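Local coordinates for protein chorismate synthase (Aquifex aeolicus, PDB 1Q1L) that probably catalyses the FMNH2-dependent anti-1,4-elimination of phosphate from 5-enolpyruvylshikimate-3-phosphate to give chorismate, the last step of the shikimate pathway, at residues A[250-263]-A[363-377]. Sequence-based numbering, arbitrary orientation.
Sequences RRIDGRIAQAMMSI and GEAMLAIVLADALLE
Arg255 NH2 donates to the syn lone pair of Glu377 OE2 at 2.6 Å (N-H...O 150°), while NH1 adds a weak bond to the same oxygen. OE2 lies at the guanidinium edge, near its plane, but the carboxylate is turned well out of that plane. NH2 also donates, in the guanidinium plane, to Arg250 O at 3.2 Å, so two acceptors hold this nitrogen. Glu377 reaches them fully extended, its CG trans to the backbone N (chi1 177°), and its OE1 lies over one face of the Arg250 guanidinium, 3.0 Å from NH1. Arg255 NH1 pairs more loosely with Asp373 OD2 at 3.4 Å; a water bridges the two, accepting from NH1 and donating to OD2 and to Val370 O. Asp373 is further held by the backbone N-H groups of Arg7, Tyr8 and Leu9. This salt-bridge network closes one end of a roughly antiparallel helix pair (146° between N-to-C directions, axes approaching to 9.0 Å) within the beta-alpha-beta sandwich of chorismate synthase; strands 162-170 and 229-236 pack against helix 356-379. Knobs-into-holes packing follows: Arg255 sits among Val370, Asp373, Ala374 and Glu377, and Val370 among Ile252, Arg255, Ile256 and Ala259, with Val370 CG2 tight against Ala259 CB at 3.4 Å. Farther along, Met366, a selenomethionine, curls its CE to within 3.7 Å of Ala259 CB. Ser262 OG donates to Ala259 O from above the carbonyl plane, at 2.8 Å, and also bonds Arg145 NH1.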
loop_
_atom_site.group_PDB
_atom_site.type_symbol
_atom_site.label_atom_id
_atom_site.label_comp_id
_atom_site.label_asym_id
_atom_site.label_seq_id
_atom_site.Cartn_x
_atom_site.Cartn_y
_atom_site.Cartn_z
ATOM N N ARG A 250 -5.872 -6.174 -9.294
ATOM C CA ARG A 250 -5.376 -5.402 -10.431
ATOM C C ARG A 250 -6.420 -5.273 -11.541
ATOM O O ARG A 250 -6.277 -4.468 -12.460
ATOM C CB ARG A 250 -4.102 -6.030 -10.994
ATOM C CG ARG A 250 -2.865 -5.828 -10.123
ATOM C CD ARG A 250 -1.737 -6.743 -10.584
ATOM N NE ARG A 250 -0.592 -6.035 -11.158
ATOM C CZ ARG A 250 -0.661 -5.144 -12.145
ATOM N NH1 ARG A 250 -1.831 -4.823 -12.685
ATOM N NH2 ARG A 250 0.451 -4.587 -12.607
ATOM N N ARG A 251 -7.476 -6.062 -11.447
ATOM C CA ARG A 251 -8.533 -6.028 -12.449
ATOM C C ARG A 251 -9.187 -4.654 -12.496
ATOM O O ARG A 251 -9.639 -4.138 -11.469
ATOM C CB ARG A 251 -9.554 -7.115 -12.139
ATOM C CG ARG A 251 -9.008 -8.507 -12.422
ATOM C CD ARG A 251 -9.951 -9.609 -11.969
ATOM N NE ARG A 251 -9.798 -10.790 -12.809
ATOM C CZ ARG A 251 -10.555 -11.051 -13.869
ATOM N NH1 ARG A 251 -11.530 -10.219 -14.212
ATOM N NH2 ARG A 251 -10.321 -12.131 -14.600
ATOM N N ILE A 252 -9.234 -4.073 -13.693
ATOM C CA ILE A 252 -9.792 -2.741 -13.878
ATOM C C ILE A 252 -11.244 -2.601 -13.414
ATOM O O ILE A 252 -11.624 -1.571 -12.849
ATOM C CB ILE A 252 -9.663 -2.297 -15.366
ATOM C CG1 ILE A 252 -9.863 -0.788 -15.480
ATOM C CG2 ILE A 252 -10.682 -3.024 -16.231
ATOM C CD1 ILE A 252 -8.819 0.013 -14.731
ATOM N N ASP A 253 -12.054 -3.633 -13.632
ATOM C CA ASP A 253 -13.461 -3.585 -13.233
ATOM C C ASP A 253 -13.603 -3.447 -11.723
ATOM O O ASP A 253 -14.398 -2.645 -11.231
ATOM C CB ASP A 253 -14.190 -4.840 -13.717
ATOM C CG ASP A 253 -13.321 -6.082 -13.641
ATOM O OD1 ASP A 253 -12.802 -6.394 -12.545
ATOM O OD2 ASP A 253 -13.151 -6.748 -14.681
ATOM N N GLY A 254 -12.825 -4.230 -10.987
ATOM C CA GLY A 254 -12.876 -4.148 -9.542
ATOM C C GLY A 254 -12.502 -2.753 -9.088
ATOM O O GLY A 254 -13.173 -2.178 -8.233
ATOM N N ARG A 255 -11.440 -2.195 -9.662
ATOM C CA ARG A 255 -11.007 -0.848 -9.281
ATOM C C ARG A 255 -12.086 0.187 -9.576
ATOM O O ARG A 255 -12.350 1.070 -8.764
ATOM C CB ARG A 255 -9.726 -0.460 -10.012
ATOM C CG ARG A 255 -8.495 -1.262 -9.604
ATOM C CD ARG A 255 -7.256 -0.509 -10.047
ATOM N NE ARG A 255 -6.414 -1.309 -10.915
ATOM C CZ ARG A 255 -5.372 -0.835 -11.589
ATOM N NH1 ARG A 255 -5.041 0.448 -11.497
ATOM N NH2 ARG A 255 -4.664 -1.649 -12.357
ATOM N N ILE A 256 -12.699 0.091 -10.747
ATOM C CA ILE A 256 -13.766 1.015 -11.096
ATOM C C ILE A 256 -14.889 0.860 -10.076
ATOM O O ILE A 256 -15.405 1.846 -9.556
ATOM C CB ILE A 256 -14.309 0.738 -12.523
ATOM C CG1 ILE A 256 -13.262 1.153 -13.559
ATOM C CG2 ILE A 256 -15.621 1.488 -12.745
ATOM C CD1 ILE A 256 -13.637 0.809 -14.991
ATOM N N ALA A 257 -15.248 -0.385 -9.775
ATOM C CA ALA A 257 -16.316 -0.675 -8.815
ATOM C C ALA A 257 -16.091 -0.033 -7.448
ATOM O O ALA A 257 -17.015 0.529 -6.863
ATOM C CB ALA A 257 -16.479 -2.192 -8.647
ATOM N N GLN A 258 -14.877 -0.132 -6.918
ATOM C CA GLN A 258 -14.603 0.469 -5.621
ATOM C C GLN A 258 -14.722 1.981 -5.673
ATOM O O GLN A 258 -15.299 2.590 -4.780
ATOM C CB GLN A 258 -13.204 0.103 -5.128
ATOM C CG GLN A 258 -12.777 0.909 -3.903
ATOM C CD GLN A 258 -11.581 0.313 -3.189
ATOM O OE1 GLN A 258 -10.581 -0.044 -3.815
ATOM N NE2 GLN A 258 -11.674 0.211 -1.865
ATOM N N ALA A 259 -14.160 2.587 -6.712
ATOM C CA ALA A 259 -14.202 4.041 -6.850
ATOM C C ALA A 259 -15.628 4.575 -6.923
ATOM O O ALA A 259 -15.932 5.615 -6.335
ATOM C CB ALA A 259 -13.420 4.474 -8.088
HETATM N N MSE A 260 -16.500 3.875 -7.650
HETATM C CA MSE A 260 -17.893 4.311 -7.782
HETATM C C MSE A 260 -18.720 4.043 -6.532
HETATM O O MSE A 260 -19.416 4.929 -6.037
HETATM C CB MSE A 260 -18.577 3.627 -8.974
HETATM C CG MSE A 260 -18.041 4.024 -10.327
HETATM SE SE MSE A 260 -18.124 5.935 -10.621
HETATM C CE MSE A 260 -17.473 5.933 -12.431
HETATM N N MSE A 261 -18.650 2.816 -6.030
HETATM C CA MSE A 261 -19.413 2.430 -4.850
HETATM C C MSE A 261 -18.989 3.213 -3.614
HETATM O O MSE A 261 -19.752 3.313 -2.645
HETATM C CB MSE A 261 -19.246 0.935 -4.576
HETATM C CG MSE A 261 -20.259 0.373 -3.607
HETATM SE SE MSE A 261 -22.013 0.143 -4.437
HETATM C CE MSE A 261 -21.698 -1.583 -5.254
ATOM N N SER A 262 -17.782 3.772 -3.642
ATOM C CA SER A 262 -17.296 4.535 -2.499
ATOM C C SER A 262 -17.991 5.894 -2.405
ATOM O O SER A 262 -17.941 6.549 -1.370
ATOM C CB SER A 262 -15.772 4.737 -2.580
ATOM O OG SER A 262 -15.414 5.673 -3.583
ATOM N N ILE A 263 -18.634 6.318 -3.486
ATOM C CA ILE A 263 -19.337 7.602 -3.483
ATOM C C ILE A 263 -20.564 7.491 -2.570
ATOM O O ILE A 263 -21.275 6.486 -2.583
ATOM C CB ILE A 263 -19.783 8.001 -4.914
ATOM C CG1 ILE A 263 -18.558 8.117 -5.821
ATOM C CG2 ILE A 263 -20.537 9.331 -4.888
ATOM C CD1 ILE A 263 -18.896 8.284 -7.305
ATOM N N GLY A 363 -18.982 10.978 -10.220
ATOM C CA GLY A 363 -18.692 9.711 -10.873
ATOM C C GLY A 363 -17.625 9.887 -11.935
ATOM O O GLY A 363 -16.771 9.016 -12.121
ATOM N N GLU A 364 -17.673 11.015 -12.637
ATOM C CA GLU A 364 -16.701 11.306 -13.678
ATOM C C GLU A 364 -15.330 11.468 -13.031
ATOM O O GLU A 364 -14.326 10.986 -13.543
ATOM C CB GLU A 364 -17.063 12.602 -14.402
ATOM C CG GLU A 364 -18.330 12.560 -15.230
ATOM C CD GLU A 364 -18.678 13.930 -15.800
ATOM O OE1 GLU A 364 -17.772 14.795 -15.857
ATOM O OE2 GLU A 364 -19.850 14.133 -16.192
ATOM N N ALA A 365 -15.304 12.163 -11.901
ATOM C CA ALA A 365 -14.062 12.391 -11.168
ATOM C C ALA A 365 -13.424 11.072 -10.729
ATOM O O ALA A 365 -12.222 10.880 -10.879
ATOM C CB ALA A 365 -14.342 13.266 -9.953
HETATM N N MSE A 366 -14.232 10.168 -10.184
HETATM C CA MSE A 366 -13.724 8.876 -9.719
HETATM C C MSE A 366 -13.171 8.033 -10.867
HETATM O O MSE A 366 -12.119 7.398 -10.737
HETATM C CB MSE A 366 -14.823 8.109 -8.976
HETATM C CG MSE A 366 -15.295 8.794 -7.695
HETATM SE SE MSE A 366 -13.827 9.364 -6.537
HETATM C CE MSE A 366 -13.040 7.637 -6.198
ATOM N N LEU A 367 -13.875 8.033 -11.992
ATOM C CA LEU A 367 -13.430 7.287 -13.155
ATOM C C LEU A 367 -12.122 7.861 -13.702
ATOM O O LEU A 367 -11.256 7.117 -14.144
ATOM C CB LEU A 367 -14.493 7.308 -14.256
ATOM C CG LEU A 367 -14.065 6.536 -15.510
ATOM C CD1 LEU A 367 -13.775 5.078 -15.129
ATOM C CD2 LEU A 367 -15.168 6.601 -16.576
ATOM N N ALA A 368 -11.988 9.185 -13.683
ATOM C CA ALA A 368 -10.776 9.823 -14.181
ATOM C C ALA A 368 -9.576 9.468 -13.294
ATOM O O ALA A 368 -8.457 9.310 -13.779
ATOM C CB ALA A 368 -10.965 11.342 -14.236
ATOM N N ILE A 369 -9.817 9.339 -11.997
ATOM C CA ILE A 369 -8.747 8.996 -11.066
ATOM C C ILE A 369 -8.271 7.565 -11.308
ATOM O O ILE A 369 -7.069 7.299 -11.377
ATOM C CB ILE A 369 -9.224 9.153 -9.609
ATOM C CG1 ILE A 369 -9.480 10.641 -9.318
ATOM C CG2 ILE A 369 -8.160 8.614 -8.633
ATOM C CD1 ILE A 369 -10.041 10.910 -7.942
ATOM N N VAL A 370 -9.221 6.650 -11.453
ATOM C CA VAL A 370 -8.897 5.249 -11.691
ATOM C C VAL A 370 -8.153 5.083 -13.005
ATOM O O VAL A 370 -7.139 4.381 -13.076
ATOM C CB VAL A 370 -10.183 4.376 -11.718
ATOM C CG1 VAL A 370 -9.841 2.928 -12.070
ATOM C CG2 VAL A 370 -10.855 4.416 -10.359
ATOM N N LEU A 371 -8.641 5.746 -14.048
ATOM C CA LEU A 371 -8.017 5.625 -15.353
ATOM C C LEU A 371 -6.651 6.280 -15.424
ATOM O O LEU A 371 -5.743 5.732 -16.053
ATOM C CB LEU A 371 -8.936 6.185 -16.439
ATOM C CG LEU A 371 -10.255 5.409 -16.591
ATOM C CD1 LEU A 371 -11.024 5.930 -17.797
ATOM C CD2 LEU A 371 -9.964 3.921 -16.776
ATOM N N ALA A 372 -6.502 7.445 -14.795
ATOM C CA ALA A 372 -5.216 8.136 -14.797
ATOM C C ALA A 372 -4.217 7.249 -14.066
ATOM O O ALA A 372 -3.073 7.088 -14.496
ATOM C CB ALA A 372 -5.332 9.499 -14.093
ATOM N N ASP A 373 -4.662 6.676 -12.954
ATOM C CA ASP A 373 -3.828 5.784 -12.161
ATOM C C ASP A 373 -3.392 4.572 -12.998
ATOM O O ASP A 373 -2.204 4.229 -13.056
ATOM C CB ASP A 373 -4.607 5.308 -10.934
ATOM C CG ASP A 373 -3.780 4.412 -10.032
ATOM O OD1 ASP A 373 -2.727 4.880 -9.554
ATOM O OD2 ASP A 373 -4.179 3.248 -9.805
ATOM N N ALA A 374 -4.360 3.935 -13.648
ATOM C CA ALA A 374 -4.094 2.757 -14.472
ATOM C C ALA A 374 -3.225 3.075 -15.687
ATOM O O ALA A 374 -2.469 2.228 -16.146
ATOM C CB ALA A 374 -5.409 2.137 -14.933
ATOM N N LEU A 375 -3.345 4.288 -16.218
ATOM C CA LEU A 375 -2.548 4.657 -17.371
ATOM C C LEU A 375 -1.099 4.863 -16.927
ATOM O O LEU A 375 -0.172 4.395 -17.581
ATOM C CB LEU A 375 -3.099 5.925 -18.022
ATOM C CG LEU A 375 -2.443 6.303 -19.355
ATOM C CD1 LEU A 375 -2.529 5.138 -20.328
ATOM C CD2 LEU A 375 -3.125 7.536 -19.931
ATOM N N LEU A 376 -0.909 5.542 -15.801
ATOM C CA LEU A 376 0.436 5.779 -15.288
ATOM C C LEU A 376 1.100 4.470 -14.876
ATOM O O LEU A 376 2.314 4.322 -15.002
ATOM C CB LEU A 376 0.384 6.749 -14.107
ATOM C CG LEU A 376 0.147 8.206 -14.513
ATOM C CD1 LEU A 376 -0.214 9.042 -13.287
ATOM C CD2 LEU A 376 1.405 8.748 -15.199
ATOM N N GLU A 377 0.298 3.521 -14.397
ATOM C CA GLU A 377 0.783 2.203 -13.983
ATOM C C GLU A 377 1.376 1.468 -15.184
ATOM O O GLU A 377 2.393 0.782 -15.076
ATOM C CB GLU A 377 -0.380 1.380 -13.412
ATOM C CG GLU A 377 -0.032 -0.040 -13.009
ATOM C CD GLU A 377 -1.260 -0.866 -12.633
ATOM O OE1 GLU A 377 -1.088 -1.971 -12.074
ATOM O OE2 GLU A 377 -2.401 -0.420 -12.902
HETATM O O HOH W 1 -6.579 2.577 -10.666
#